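Long-range contacts in amidohydrolase (Staphylococcus aureus, PDB 3NUR), which probably hydrolyses a carbon-nitrogen bond of the linear amide type, as a putative metal-dependent amidohydrolase with a TIM-barrel fold and a bound calcium ion: residues A[35-40]-A[92-97]; A[29-34]-A[70-75]; A[224-229]-A[255-260]. One frame throughout, in Å; residues are numbered along the deposited sequence. Where two conformers were deposited one is given.

Contacts 1 and 2 are neighbours, their centres 9 Å apart, and both hang on the parallel pair of strands 24-31 and 87-94. The backbone joins them: Gly95 N lies 2.8 Å from Tyr31 O and Ser93 N lies 3.0 Å from Glu29 O, both probable hydrogen bonds. Contact 2 reaches the calcium ion directly through His30, while Asn96 of contact 1 and His225 of contact 3 each bring a side chain to about 7 Å from it. Contact 3 lies across the barrel, its centre 24 Å from that of contact 1 and 26 Å from that of contact 2, and its nearest atoms are about 6 Å and 9 Å from theirs.

Contact 1 (A[35-40]-A[92-97]); sequences DIQKET and LSYGNG
At the C-terminal end of barrel strand 87-94, Tyr94 reaches out to Ile36 and Gln37 of the short helix 34-39. Its hydroxyl gives a hydrogen bond to Gln37, with Tyr94 OH 2.7 Å from Gln37 OE1. The acceptor sits at the edge of the phenol ring, near its plane, yet the hydroxyl stands above the carbonyl plane of the amide, 41° out of it. Tyr94 OH also meets the backbone N of Ile33, so two polar groups hold the end of this buried ring. Ile36 adds an apolar touch, CG2 lying 4.1 Å from Tyr94 CZ.

Beyond the strand the chain runs on as one of the loops that, in a TIM barrel, rim the C-terminal mouth, and here the helix grips it by backbone carbonyls. A bend in the Gln37 chain (chi2 -62°) turns its amide to bridge ring and loop: while OE1 takes the tyrosine, Gln37 NE2 donates to Asn96 O at 3.0 Å, fixing which way round the amide lies. One turn further on, Thr40 OG1 donates to Gly97 O over 3.0 Å, in the carbonyl plane and on a lone pair.

Contact 2 (A[29-34]-A[70-75]); sequences EHYVIE and DELSHH. With CA (calcium ion), chain B.
Val32, just past the end of barrel strand 24-31, forms a single beta bridge with Glu71 in the loop that leads to helix 75-84. Two backbone hydrogen bonds flank the bridge: Val32 N to Asp70 O at 2.9 Å, and Leu72 N to Val32 O, also 2.9 Å. The same carbonyls take CA-H...O contacts, Asp70 O from Tyr31 CA and Val32 O from Glu71 CA.

Side-chain packing lies beside this bridge. Leu72 and Tyr31 make an apolar pair, running side by side in the same direction; with Leu72 CG anti to the backbone N (chi1 -162°), CD1 is carried to 3.7 Å from Tyr31 CB. Both methyls of Val32 pack against the carboxylate of Asp70, CG1 coming to 3.6 Å from OD2; that oxygen is hydrogen-bonded to Tyr319 OH.

Among the charged groups, Glu34 OE1 and Glu71 OE1 are only 3.0 Å apart, the carboxylate planes turned 56° to each other. With no hydrogen bond between them, the approach is one of like charges and probably unfavourable unless something outside the pair offsets it.

Metal binding is the strand's other role. Glu28, His192 and Asp316 complete the protein ligands of the calcium ion, to which His30 NE2 binds at 2.3 Å.

Contact 3 (A[224-229]-A[255-260]); sequences WHIDVG and GEFIPF
His225 and Glu256 meet almost in one plane. The imidazole and the carboxylate are only 17° apart. His225 ND1 donates to Glu256 OE1 over 2.8 Å, with the oxygen close to the ring plane. Glu256 uses its syn lone pair, on the side of its other oxygen, and the N-H...O angle is 148°. The bend in the glutamate chain at chi2 brings the carboxylate back to the imidazole edge. Its second oxygen, OE2, is hydrogen-bonded to His253 ND1, so the buried carboxylate joins two histidines. Across one face of the His225 ring lies Trp224 CD1, from the preceding residue.

Val228 approaches the same carboxylate from another direction, its CG1 only 3.2 Å from Glu256 CD, a tight fit for a methyl group.

Phe257 is turned quite differently. Ile226 lays its CD1 over one face of the phenyl ring, 3.6 Å from the centroid and 16° off the normal, a CH-pi contact, whereas His225 CB comes to the ring edge. Tyr222 meets Phe257 edge-to-face.

At the end of this helical segment Gly229 sits against the backbone of 255-260. Its CA is 3.5 Å from Glu256 O in a CA-H...O contact, and Ile258 CD1 lies 3.4 Å from Gly229 O before the same side chain continues onto Ala232 and Ile233.

Residues Gly255 to Ile258 form a type I' beta turn, closed by Ile258 N to Gly255 O. It belongs to the loop after strand 249-251 of the TIM barrel, and here this loop packs on helix 223-237, with the histidine-carboxylate pair on the side nearer the calcium site.

Contact 1 (A[35-40]-A[92-97])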
ATOM      1  N   ASP A  35      21.355   7.039   4.876  1.00 21.73           N
ATOM      2  CA  ASP A  35      22.452   6.419   4.126  1.00 22.57           C
ATOM      3  C   ASP A  35      21.991   5.750   2.835  1.00 26.18           C
ATOM      4  O   ASP A  35      22.724   5.783   1.842  1.00 26.13           O
ATOM      5  CB  ASP A  35      23.251   5.460   5.017  1.00 24.95           C
ATOM      6  CG  ASP A  35      24.159   6.140   6.045  1.00 41.48           C
ATOM      7  OD1 ASP A  35      24.227   7.398   6.050  1.00 42.20           O
ATOM      8  OD2 ASP A  35      24.804   5.414   6.842  1.00 49.61           O
ATOM      9  N   ILE A  36      20.752   5.200   2.824  1.00 20.95           N
ATOM     10  CA  ILE A  36      20.169   4.571   1.633  1.00 19.46           C
ATOM     11  C   ILE A  36      19.728   5.677   0.692  1.00 22.54           C
ATOM     12  O   ILE A  36      19.910   5.544  -0.522  1.00 21.22           O
ATOM     13  CB  ILE A  36      19.039   3.554   1.983  1.00 22.66           C
ATOM     14  CG1 ILE A  36      19.626   2.382   2.785  1.00 22.42           C
ATOM     15  CG2 ILE A  36      18.288   3.046   0.714  1.00 22.66           C
ATOM     16  CD1 ILE A  36      18.661   1.391   3.274  1.00 26.09           C
ATOM     17  N   GLN A  37      19.204   6.798   1.248  1.00 19.27           N
ATOM     18  CA  GLN A  37      18.786   7.947   0.425  1.00 19.97           C
ATOM     19  C   GLN A  37      19.949   8.558  -0.363  1.00 26.50           C
ATOM     20  O   GLN A  37      19.739   8.998  -1.488  1.00 26.26           O
ATOM     21  CB  GLN A  37      18.075   9.036   1.243  1.00 20.65           C
ATOM     22  CG  GLN A  37      16.768   8.590   1.918  1.00 21.69           C
ATOM     23  CD  GLN A  37      15.697   8.146   0.959  1.00 29.20           C
ATOM     24  OE1 GLN A  37      15.651   6.980   0.541  1.00 24.44           O
ATOM     25  NE2 GLN A  37      14.773   9.046   0.642  1.00 24.60           N
ATOM     26  N   LYS A  38      21.162   8.585   0.225  1.00 25.75           N
ATOM     27  CA  LYS A  38      22.368   9.112  -0.442  1.00 27.36           C
ATOM     28  C   LYS A  38      22.694   8.264  -1.685  1.00 35.06           C
ATOM     29  O   LYS A  38      23.156   8.803  -2.687  1.00 35.05           O
ATOM     30  CB  LYS A  38      23.575   9.097   0.517  1.00 30.25           C
ATOM     31  CG  LYS A  38      23.454   9.969   1.759  1.00 40.46           C
ATOM     32  CD  LYS A  38      24.649   9.711   2.697  1.00 51.54           C
ATOM     33  CE  LYS A  38      24.479  10.276   4.091  1.00 61.41           C
ATOM     34  NZ  LYS A  38      24.568  11.758   4.112  1.00 68.66           N
ATOM     35  N   GLU A  39      22.422   6.944  -1.619  1.00 33.55           N
ATOM     36  CA  GLU A  39      22.669   5.976  -2.698  1.00 34.18           C
ATOM     37  C   GLU A  39      21.582   5.955  -3.774  1.00 40.73           C
ATOM     38  O   GLU A  39      21.914   5.841  -4.955  1.00 42.12           O
ATOM     39  CB  GLU A  39      22.908   4.557  -2.143  1.00 35.42           C
ATOM     40  CG  GLU A  39      24.073   4.428  -1.169  1.00 45.52           C
ATOM     41  CD  GLU A  39      25.452   4.843  -1.661  1.00 72.73           C
ATOM     42  OE1 GLU A  39      25.736   4.700  -2.874  1.00 62.86           O
ATOM     43  OE2 GLU A  39      26.264   5.285  -0.816  1.00 71.26           O
ATOM     44  N   THR A  40      20.294   6.036  -3.382  1.00 36.79           N
ATOM     45  CA  THR A  40      19.175   6.037  -4.334  1.00 38.17           C
ATOM     46  C   THR A  40      19.048   7.423  -4.991  1.00 87.82           C
ATOM     47  O   THR A  40      17.963   7.999  -5.076  1.00 59.17           O
ATOM     48  CB  THR A  40      17.861   5.488  -3.710  1.00 37.40           C
ATOM     49  OG1 THR A  40      17.324   6.424  -2.763  1.00 38.65           O
ATOM     50  CG2 THR A  40      18.031   4.124  -3.074  1.00 28.63           C
ATOM     51  N   LEU A  92       5.082  -0.279   9.152  1.00  8.93           N
ATOM     52  CA  LEU A  92       6.089   0.548   8.495  1.00  9.21           C
ATOM     53  C   LEU A  92       6.561   0.028   7.127  1.00 12.09           C
ATOM     54  O   LEU A  92       6.831  -1.166   6.974  1.00 12.70           O
ATOM     55  CB  LEU A  92       7.305   0.758   9.440  1.00  8.72           C
ATOM     56  CG  LEU A  92       7.075   1.555  10.739  1.00 12.36           C
ATOM     57  CD1 LEU A  92       8.360   1.620  11.584  1.00 11.57           C
ATOM     58  CD2 LEU A  92       6.628   2.957  10.444  1.00 13.82           C
ATOM     59  N   SER A  93       6.656   0.949   6.145  1.00  9.10           N
ATOM     60  CA  SER A  93       7.107   0.669   4.777  1.00  9.07           C
ATOM     61  C   SER A  93       8.039   1.771   4.283  1.00 10.62           C
ATOM     62  O   SER A  93       7.928   2.887   4.763  1.00 10.26           O
ATOM     63  CB  SER A  93       5.910   0.597   3.847  1.00 12.25           C
ATOM     64  OG  SER A  93       5.183   1.818   3.881  1.00 17.57           O
ATOM     65  N   TYR A  94       8.953   1.476   3.330  1.00  8.80           N
ATOM     66  CA  TYR A  94       9.867   2.491   2.807  1.00  8.64           C
ATOM     67  C   TYR A  94       9.101   3.586   2.053  1.00 14.05           C
ATOM     68  O   TYR A  94       8.163   3.280   1.315  1.00 16.42           O
ATOM     69  CB  TYR A  94      10.963   1.871   1.921  1.00  9.73           C
ATOM     70  CG  TYR A  94      12.255   2.653   1.989  1.00 10.24           C
ATOM     71  CD1 TYR A  94      13.293   2.253   2.827  1.00 12.08           C
ATOM     72  CD2 TYR A  94      12.432   3.813   1.232  1.00 10.08           C
ATOM     73  CE1 TYR A  94      14.470   3.004   2.933  1.00 11.24           C
ATOM     74  CE2 TYR A  94      13.610   4.555   1.309  1.00  9.32           C
ATOM     75  CZ  TYR A  94      14.621   4.153   2.173  1.00 12.90           C
ATOM     76  OH  TYR A  94      15.779   4.884   2.245  1.00 15.04           O
ATOM     77  N   GLY A  95       9.481   4.834   2.289  1.00  9.64           N
ATOM     78  CA  GLY A  95       8.861   6.012   1.690  1.00  9.67           C
ATOM     79  C   GLY A  95       9.502   6.459   0.390  1.00 14.66           C
ATOM     80  O   GLY A  95       9.868   5.631  -0.450  1.00 14.04           O
ATOM     81  N   ASN A  96       9.594   7.779   0.198  1.00 12.84           N
ATOM     82  CA  ASN A  96      10.123   8.373  -1.043  1.00 14.23           C
ATOM     83  C   ASN A  96      11.515   7.882  -1.383  1.00 18.49           C
ATOM     84  O   ASN A  96      12.350   7.760  -0.495  1.00 18.48           O
ATOM     85  CB  ASN A  96      10.120   9.891  -0.944  1.00 18.87           C
ATOM     86  CG  ASN A  96       8.761  10.492  -0.721  1.00 38.23           C
ATOM     87  OD1 ASN A  96       7.716   9.879  -0.995  1.00 32.86           O
ATOM     88  ND2 ASN A  96       8.751  11.713  -0.210  1.00 28.79           N
ATOM     89  N   GLY A  97      11.738   7.575  -2.657  1.00 16.45           N
ATOM     90  CA  GLY A  97      13.034   7.097  -3.135  1.00 16.33           C
ATOM     91  C   GLY A  97      13.362   5.676  -2.738  1.00 19.46           C
ATOM     92  O   GLY A  97      14.529   5.340  -2.549  1.00 20.52           O
TER

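Contact 2 (A[29-34]-A[70-75])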
ATOM      1  N   GLU A  29       2.335   3.862   6.602  1.00  8.66           N
ATOM      2  CA  GLU A  29       3.163   4.740   7.434  1.00  8.56           C
ATOM      3  C   GLU A  29       4.591   4.510   6.983  1.00 11.88           C
ATOM      4  O   GLU A  29       5.028   3.351   6.900  1.00 10.48           O
ATOM      5  CB  GLU A  29       2.927   4.362   8.913  1.00  9.56           C
ATOM      6  CG  GLU A  29       1.434   4.128   9.235  1.00 12.04           C
ATOM      7  CD  GLU A  29       0.435   5.196   8.790  1.00 14.13           C
ATOM      8  OE1 GLU A  29       0.718   6.400   8.979  1.00 12.26           O
ATOM      9  OE2 GLU A  29      -0.636   4.829   8.250  1.00 12.25           O
ATOM     10  N   HIS A  30       5.290   5.606   6.638  1.00  8.63           N
ATOM     11  CA  HIS A  30       6.580   5.510   5.977  1.00  8.91           C
ATOM     12  C   HIS A  30       7.810   5.866   6.755  1.00 11.80           C
ATOM     13  O   HIS A  30       7.784   6.712   7.647  1.00 10.88           O
ATOM     14  CB  HIS A  30       6.545   6.337   4.680  1.00  8.76           C
ATOM     15  CG  HIS A  30       5.416   5.956   3.761  1.00 11.10           C
ATOM     16  ND1 HIS A  30       5.397   4.730   3.105  1.00 12.04           N
ATOM     17  CD2 HIS A  30       4.321   6.668   3.390  1.00 11.85           C
ATOM     18  CE1 HIS A  30       4.291   4.724   2.373  1.00 10.85           C
ATOM     19  NE2 HIS A  30       3.605   5.864   2.515  1.00 10.86           N
ATOM     20  N   TYR A  31       8.919   5.275   6.321  1.00  8.11           N
ATOM     21  CA  TYR A  31      10.235   5.592   6.847  1.00  7.62           C
ATOM     22  C   TYR A  31      11.228   5.626   5.689  1.00 11.00           C
ATOM     23  O   TYR A  31      10.990   5.005   4.664  1.00 10.33           O
ATOM     24  CB  TYR A  31      10.685   4.550   7.912  1.00  8.06           C
ATOM     25  CG  TYR A  31      11.163   3.246   7.319  1.00  9.50           C
ATOM     26  CD1 TYR A  31      10.256   2.273   6.915  1.00 10.49           C
ATOM     27  CD2 TYR A  31      12.518   3.028   7.056  1.00  9.21           C
ATOM     28  CE1 TYR A  31      10.681   1.097   6.318  1.00 11.02           C
ATOM     29  CE2 TYR A  31      12.955   1.857   6.443  1.00  9.96           C
ATOM     30  CZ  TYR A  31      12.027   0.899   6.067  1.00 12.61           C
ATOM     31  OH  TYR A  31      12.420  -0.259   5.458  1.00 11.29           O
ATOM     32  N   VAL A  32      12.370   6.307   5.881  1.00  8.45           N
ATOM     33  CA  VAL A  32      13.487   6.249   4.933  1.00  9.54           C
ATOM     34  C   VAL A  32      14.734   6.135   5.795  1.00 13.31           C
ATOM     35  O   VAL A  32      14.674   6.423   7.004  1.00 11.22           O
ATOM     36  CB  VAL A  32      13.577   7.418   3.907  1.00 12.88           C
ATOM     37  CG1 VAL A  32      12.296   7.552   3.082  1.00 12.06           C
ATOM     38  CG2 VAL A  32      13.948   8.750   4.575  1.00 13.24           C
ATOM     39  N   ILE A  33      15.845   5.698   5.173  1.00 11.68           N
ATOM     40  CA  ILE A  33      17.140   5.600   5.843  0.50 12.27           C
ATOM     41  C   ILE A  33      18.089   6.551   5.111  1.00 17.10           C
ATOM     42  O   ILE A  33      18.307   6.410   3.905  1.00 14.34           O
ATOM     43  CB  ILE A  33      17.656   4.142   5.938  0.50 14.99           C
ATOM     44  CG1 ILE A  33      16.738   3.314   6.858  0.50 15.12           C
ATOM     45  CG2 ILE A  33      19.115   4.105   6.451  0.50 16.39           C
ATOM     46  CD1 ILE A  33      16.648   1.895   6.497  0.50 15.01           C
ATOM     47  N   GLU A  34      18.608   7.557   5.842  1.00 16.80           N
ATOM     48  CA  GLU A  34      19.490   8.596   5.279  1.00 18.81           C
ATOM     49  C   GLU A  34      20.611   8.051   4.388  1.00 23.30           C
ATOM     50  O   GLU A  34      20.756   8.515   3.256  1.00 22.39           O
ATOM     51  CB  GLU A  34      20.052   9.485   6.392  1.00 20.57           C
ATOM     52  CG  GLU A  34      20.671  10.773   5.880  1.00 37.11           C
ATOM     53  CD  GLU A  34      21.308  11.602   6.978  1.00 64.32           C
ATOM     54  OE1 GLU A  34      20.572  12.352   7.658  1.00 66.34           O
ATOM     55  OE2 GLU A  34      22.538  11.480   7.177  1.00 57.53           O
ATOM     56  N   ASP A  70      10.525  11.599   7.904  1.00 12.73           N
ATOM     57  CA  ASP A  70      10.450  10.220   7.409  1.00 11.35           C
ATOM     58  C   ASP A  70      11.699   9.427   7.810  1.00 15.01           C
ATOM     59  O   ASP A  70      11.633   8.211   7.876  1.00 14.39           O
ATOM     60  CB  ASP A  70      10.150  10.160   5.898  1.00 12.88           C
ATOM     61  CG  ASP A  70      11.040  10.989   4.987  1.00 19.30           C
ATOM     62  OD1 ASP A  70      11.831  11.820   5.510  1.00 19.55           O
ATOM     63  OD2 ASP A  70      10.912  10.846   3.754  1.00 18.41           O
ATOM     64  N   GLU A  71      12.816  10.115   8.160  1.00 12.55           N
ATOM     65  CA  GLU A  71      14.043   9.406   8.566  1.00 13.62           C
ATOM     66  C   GLU A  71      13.772   8.553   9.795  1.00 17.20           C
ATOM     67  O   GLU A  71      13.209   9.046  10.779  1.00 17.60           O
ATOM     68  CB  GLU A  71      15.206  10.381   8.821  1.00 15.31           C
ATOM     69  CG  GLU A  71      15.883  10.858   7.555  1.00 32.01           C
ATOM     70  CD  GLU A  71      16.529  12.224   7.682  1.00 67.69           C
ATOM     71  OE1 GLU A  71      17.643  12.308   8.248  1.00 66.34           O
ATOM     72  OE2 GLU A  71      15.909  13.216   7.232  1.00 68.50           O
ATOM     73  N   LEU A  72      14.136   7.272   9.723  1.00 15.35           N
ATOM     74  CA  LEU A  72      13.892   6.308  10.792  1.00 16.76           C
ATOM     75  C   LEU A  72      14.417   6.760  12.174  1.00 19.55           C
ATOM     76  O   LEU A  72      13.838   6.388  13.194  1.00 18.56           O
ATOM     77  CB  LEU A  72      14.387   4.909  10.397  1.00 17.20           C
ATOM     78  CG  LEU A  72      13.826   3.725  11.202  1.00 21.86           C
ATOM     79  CD1 LEU A  72      12.297   3.626  11.101  1.00 20.84           C
ATOM     80  CD2 LEU A  72      14.484   2.433  10.800  1.00 24.01           C
ATOM     81  N   SER A  73      15.432   7.633  12.187  1.00 16.39           N
ATOM     82  CA  SER A  73      16.012   8.205  13.420  1.00 17.08           C
ATOM     83  C   SER A  73      15.064   9.209  14.127  1.00 21.20           C
ATOM     84  O   SER A  73      15.277   9.531  15.301  1.00 21.35           O
ATOM     85  CB  SER A  73      17.351   8.872  13.108  1.00 19.07           C
ATOM     86  OG  SER A  73      17.158   9.994  12.266  1.00 28.25           O
ATOM     87  N   HIS A  74      14.026   9.702  13.426  1.00 16.69           N
ATOM     88  CA  HIS A  74      13.060  10.668  13.971  1.00 17.04           C
ATOM     89  C   HIS A  74      11.951   9.962  14.777  1.00 16.96           C
ATOM     90  O   HIS A  74      10.753  10.184  14.551  1.00 15.15           O
ATOM     91  CB  HIS A  74      12.493  11.561  12.854  1.00 18.76           C
ATOM     92  CG  HIS A  74      13.451  12.617  12.384  1.00 23.51           C
ATOM     93  ND1 HIS A  74      14.629  12.292  11.741  1.00 26.37           N
ATOM     94  CD2 HIS A  74      13.366  13.963  12.481  1.00 26.09           C
ATOM     95  CE1 HIS A  74      15.225  13.442  11.475  1.00 25.83           C
ATOM     96  NE2 HIS A  74      14.499  14.475  11.897  1.00 26.50           N
ATOM     97  N   HIS A  75      12.377   9.151  15.745  1.00 12.88           N
ATOM     98  CA  HIS A  75      11.539   8.315  16.596  1.00 12.80           C
ATOM     99  C   HIS A  75      10.556   9.107  17.467  1.00 15.21           C
ATOM    100  O   HIS A  75       9.370   8.770  17.538  1.00 13.53           O
ATOM    101  CB  HIS A  75      12.419   7.405  17.476  1.00 13.01           C
ATOM    102  CG  HIS A  75      11.638   6.597  18.467  1.00 16.06           C
ATOM    103  ND1 HIS A  75      10.879   5.507  18.073  1.00 17.81           N
ATOM    104  CD2 HIS A  75      11.517   6.753  19.806  1.00 17.98           C
ATOM    105  CE1 HIS A  75      10.310   5.050  19.173  1.00 18.07           C
ATOM    106  NE2 HIS A  75      10.683   5.755  20.247  1.00 18.07           N
TER
HETATM  107 CA    CA B 358       2.039   6.899   1.116  1.00  6.43          CA
HETATM  108  O   HOH W   1       0.842   8.252  -0.107  1.00 15.38           O
HETATM  109  O   HOH W   2       3.727   8.109   0.232  1.00 19.12           O

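Contact 3 (A[224-229]-A[255-260])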
ATOM      1  N   TRP A 224      -0.695   9.698 -10.341  1.00  8.44           N
ATOM      2  CA  TRP A 224      -0.129   8.446  -9.854  1.00  8.86           C
ATOM      3  C   TRP A 224      -1.145   7.552  -9.156  1.00 11.17           C
ATOM      4  O   TRP A 224      -0.918   6.355  -9.015  1.00 10.62           O
ATOM      5  CB  TRP A 224       1.227   8.617  -9.163  1.00  7.95           C
ATOM      6  CG  TRP A 224       1.263   9.302  -7.818  1.00  9.47           C
ATOM      7  CD1 TRP A 224       0.281   9.330  -6.874  1.00 12.01           C
ATOM      8  CD2 TRP A 224       2.444   9.810  -7.183  1.00 10.03           C
ATOM      9  NE1 TRP A 224       0.759   9.884  -5.706  1.00 11.26           N
ATOM     10  CE2 TRP A 224       2.084  10.188  -5.869  1.00 14.04           C
ATOM     11  CE3 TRP A 224       3.771  10.002  -7.608  1.00 12.02           C
ATOM     12  CZ2 TRP A 224       3.000  10.778  -4.979  1.00 14.41           C
ATOM     13  CZ3 TRP A 224       4.670  10.604  -6.735  1.00 13.92           C
ATOM     14  CH2 TRP A 224       4.290  10.969  -5.433  1.00 14.73           C
ATOM     15  N   HIS A 225      -2.302   8.139  -8.805  1.00  7.53           N
ATOM     16  CA  HIS A 225      -3.434   7.415  -8.208  1.00  6.24           C
ATOM     17  C   HIS A 225      -4.190   6.679  -9.324  1.00 10.08           C
ATOM     18  O   HIS A 225      -4.519   5.495  -9.186  1.00  8.58           O
ATOM     19  CB  HIS A 225      -4.320   8.399  -7.427  1.00  6.19           C
ATOM     20  CG  HIS A 225      -3.551   9.021  -6.298  1.00  8.19           C
ATOM     21  ND1 HIS A 225      -3.143   8.271  -5.213  1.00  9.56           N
ATOM     22  CD2 HIS A 225      -3.054  10.277  -6.174  1.00  8.82           C
ATOM     23  CE1 HIS A 225      -2.439   9.099  -4.444  1.00  8.98           C
ATOM     24  NE2 HIS A 225      -2.368  10.320  -4.976  1.00  8.93           N
ATOM     25  N   ILE A 226      -4.420   7.367 -10.458  1.00  6.88           N
ATOM     26  CA  ILE A 226      -5.029   6.745 -11.638  1.00  5.77           C
ATOM     27  C   ILE A 226      -4.167   5.536 -12.020  1.00 10.40           C
ATOM     28  O   ILE A 226      -4.690   4.433 -12.227  1.00  7.84           O
ATOM     29  CB  ILE A 226      -5.068   7.773 -12.804  1.00  8.58           C
ATOM     30  CG1 ILE A 226      -6.079   8.901 -12.527  1.00  8.29           C
ATOM     31  CG2 ILE A 226      -5.287   7.086 -14.162  1.00  9.61           C
ATOM     32  CD1 ILE A 226      -7.635   8.524 -12.624  1.00  8.06           C
ATOM     33  N   ASP A 227      -2.833   5.749 -12.054  1.00  8.41           N
ATOM     34  CA  ASP A 227      -1.881   4.706 -12.417  1.00  7.67           C
ATOM     35  C   ASP A 227      -1.959   3.438 -11.540  1.00 10.02           C
ATOM     36  O   ASP A 227      -2.060   2.319 -12.070  1.00  8.33           O
ATOM     37  CB  ASP A 227      -0.479   5.306 -12.446  1.00  7.72           C
ATOM     38  CG  ASP A 227       0.577   4.363 -12.928  1.00 13.36           C
ATOM     39  OD1 ASP A 227       0.951   4.457 -14.117  1.00 10.92           O
ATOM     40  OD2 ASP A 227       1.105   3.589 -12.092  1.00 17.97           O
ATOM     41  N   VAL A 228      -1.940   3.604 -10.205  1.00  8.28           N
ATOM     42  CA  VAL A 228      -1.990   2.437  -9.314  1.00  9.07           C
ATOM     43  C   VAL A 228      -3.320   1.666  -9.392  1.00 10.95           C
ATOM     44  O   VAL A 228      -3.307   0.438  -9.300  1.00 10.43           O
ATOM     45  CB  VAL A 228      -1.472   2.740  -7.891  1.00 14.16           C
ATOM     46  CG1 VAL A 228      -2.343   3.766  -7.214  1.00 13.64           C
ATOM     47  CG2 VAL A 228      -1.347   1.471  -7.051  1.00 14.80           C
ATOM     48  N   GLY A 229      -4.430   2.372  -9.647  1.00  7.89           N
ATOM     49  CA  GLY A 229      -5.736   1.731  -9.822  1.00  7.37           C
ATOM     50  C   GLY A 229      -5.707   0.843 -11.056  1.00 10.28           C
ATOM     51  O   GLY A 229      -6.177  -0.300 -11.029  1.00  9.42           O
ATOM     52  N   GLY A 255      -9.039   3.484  -2.512  1.00  7.99           N
ATOM     53  CA  GLY A 255      -9.173   2.540  -3.618  1.00  7.16           C
ATOM     54  C   GLY A 255      -8.623   2.998  -4.949  1.00  9.62           C
ATOM     55  O   GLY A 255      -8.817   2.303  -5.957  1.00  9.91           O
ATOM     56  N   GLU A 256      -7.909   4.162  -4.980  1.00  7.50           N
ATOM     57  CA  GLU A 256      -7.225   4.621  -6.208  1.00  7.39           C
ATOM     58  C   GLU A 256      -8.175   4.660  -7.408  1.00  8.86           C
ATOM     59  O   GLU A 256      -7.825   4.213  -8.511  1.00  8.10           O
ATOM     60  CB  GLU A 256      -6.002   3.706  -6.486  1.00  7.90           C
ATOM     61  CG  GLU A 256      -5.093   3.510  -5.263  1.00  7.92           C
ATOM     62  CD  GLU A 256      -4.251   4.692  -4.811  1.00 12.78           C
ATOM     63  OE1 GLU A 256      -4.435   5.811  -5.342  1.00 11.83           O
ATOM     64  OE2 GLU A 256      -3.359   4.485  -3.954  1.00 11.27           O
ATOM     65  N   PHE A 257      -9.367   5.235  -7.164  1.00  7.65           N
ATOM     66  CA  PHE A 257     -10.516   5.452  -8.062  1.00  6.71           C
ATOM     67  C   PHE A 257     -11.353   4.215  -8.361  1.00  9.93           C
ATOM     68  O   PHE A 257     -12.467   4.366  -8.864  1.00  8.89           O
ATOM     69  CB  PHE A 257     -10.092   6.060  -9.399  1.00  8.15           C
ATOM     70  CG  PHE A 257      -9.549   7.456  -9.321  1.00  8.62           C
ATOM     71  CD1 PHE A 257     -10.395   8.555  -9.473  1.00 10.61           C
ATOM     72  CD2 PHE A 257      -8.183   7.681  -9.167  1.00 10.41           C
ATOM     73  CE1 PHE A 257      -9.884   9.848  -9.462  1.00 10.79           C
ATOM     74  CE2 PHE A 257      -7.674   8.979  -9.147  1.00 11.75           C
ATOM     75  CZ  PHE A 257      -8.527  10.049  -9.331  1.00 10.32           C
ATOM     76  N   ILE A 258     -10.817   3.001  -8.128  1.00  7.28           N
ATOM     77  CA  ILE A 258     -11.536   1.765  -8.483  1.00  6.48           C
ATOM     78  C   ILE A 258     -12.997   1.681  -7.932  1.00 10.81           C
ATOM     79  O   ILE A 258     -13.892   1.341  -8.719  1.00 10.37           O
ATOM     80  CB  ILE A 258     -10.721   0.485  -8.161  1.00  7.39           C
ATOM     81  CG1 ILE A 258      -9.434   0.450  -9.001  1.00  6.59           C
ATOM     82  CG2 ILE A 258     -11.587  -0.803  -8.451  1.00  8.73           C
ATOM     83  CD1 ILE A 258      -8.325  -0.440  -8.363  1.00  9.37           C
ATOM     84  N   PRO A 259     -13.274   2.011  -6.641  1.00  8.40           N
ATOM     85  CA  PRO A 259     -14.659   1.912  -6.145  1.00  8.29           C
ATOM     86  C   PRO A 259     -15.677   2.767  -6.879  1.00 12.50           C
ATOM     87  O   PRO A 259     -16.862   2.453  -6.821  1.00 14.88           O
ATOM     88  CB  PRO A 259     -14.542   2.315  -4.665  1.00  9.56           C
ATOM     89  CG  PRO A 259     -13.116   1.962  -4.313  1.00 12.56           C
ATOM     90  CD  PRO A 259     -12.358   2.404  -5.540  1.00  8.93           C
ATOM     91  N   PHE A 260     -15.226   3.824  -7.582  1.00  8.79           N
ATOM     92  CA  PHE A 260     -16.126   4.695  -8.340  1.00  8.39           C
ATOM     93  C   PHE A 260     -16.792   3.931  -9.511  1.00 12.02           C
ATOM     94  O   PHE A 260     -17.916   4.262  -9.915  1.00  9.91           O
ATOM     95  CB  PHE A 260     -15.351   5.931  -8.859  1.00 10.31           C
ATOM     96  CG  PHE A 260     -16.185   6.931  -9.640  1.00 13.34           C
ATOM     97  CD1 PHE A 260     -16.888   7.935  -8.987  1.00 17.84           C
ATOM     98  CD2 PHE A 260     -16.221   6.898 -11.031  1.00 16.70           C
ATOM     99  CE1 PHE A 260     -17.655   8.865  -9.715  1.00 18.03           C
ATOM    100  CE2 PHE A 260     -16.997   7.819 -11.754  1.00 19.42           C
ATOM    101  CZ  PHE A 260     -17.691   8.802 -11.090  1.00 17.09           C
TER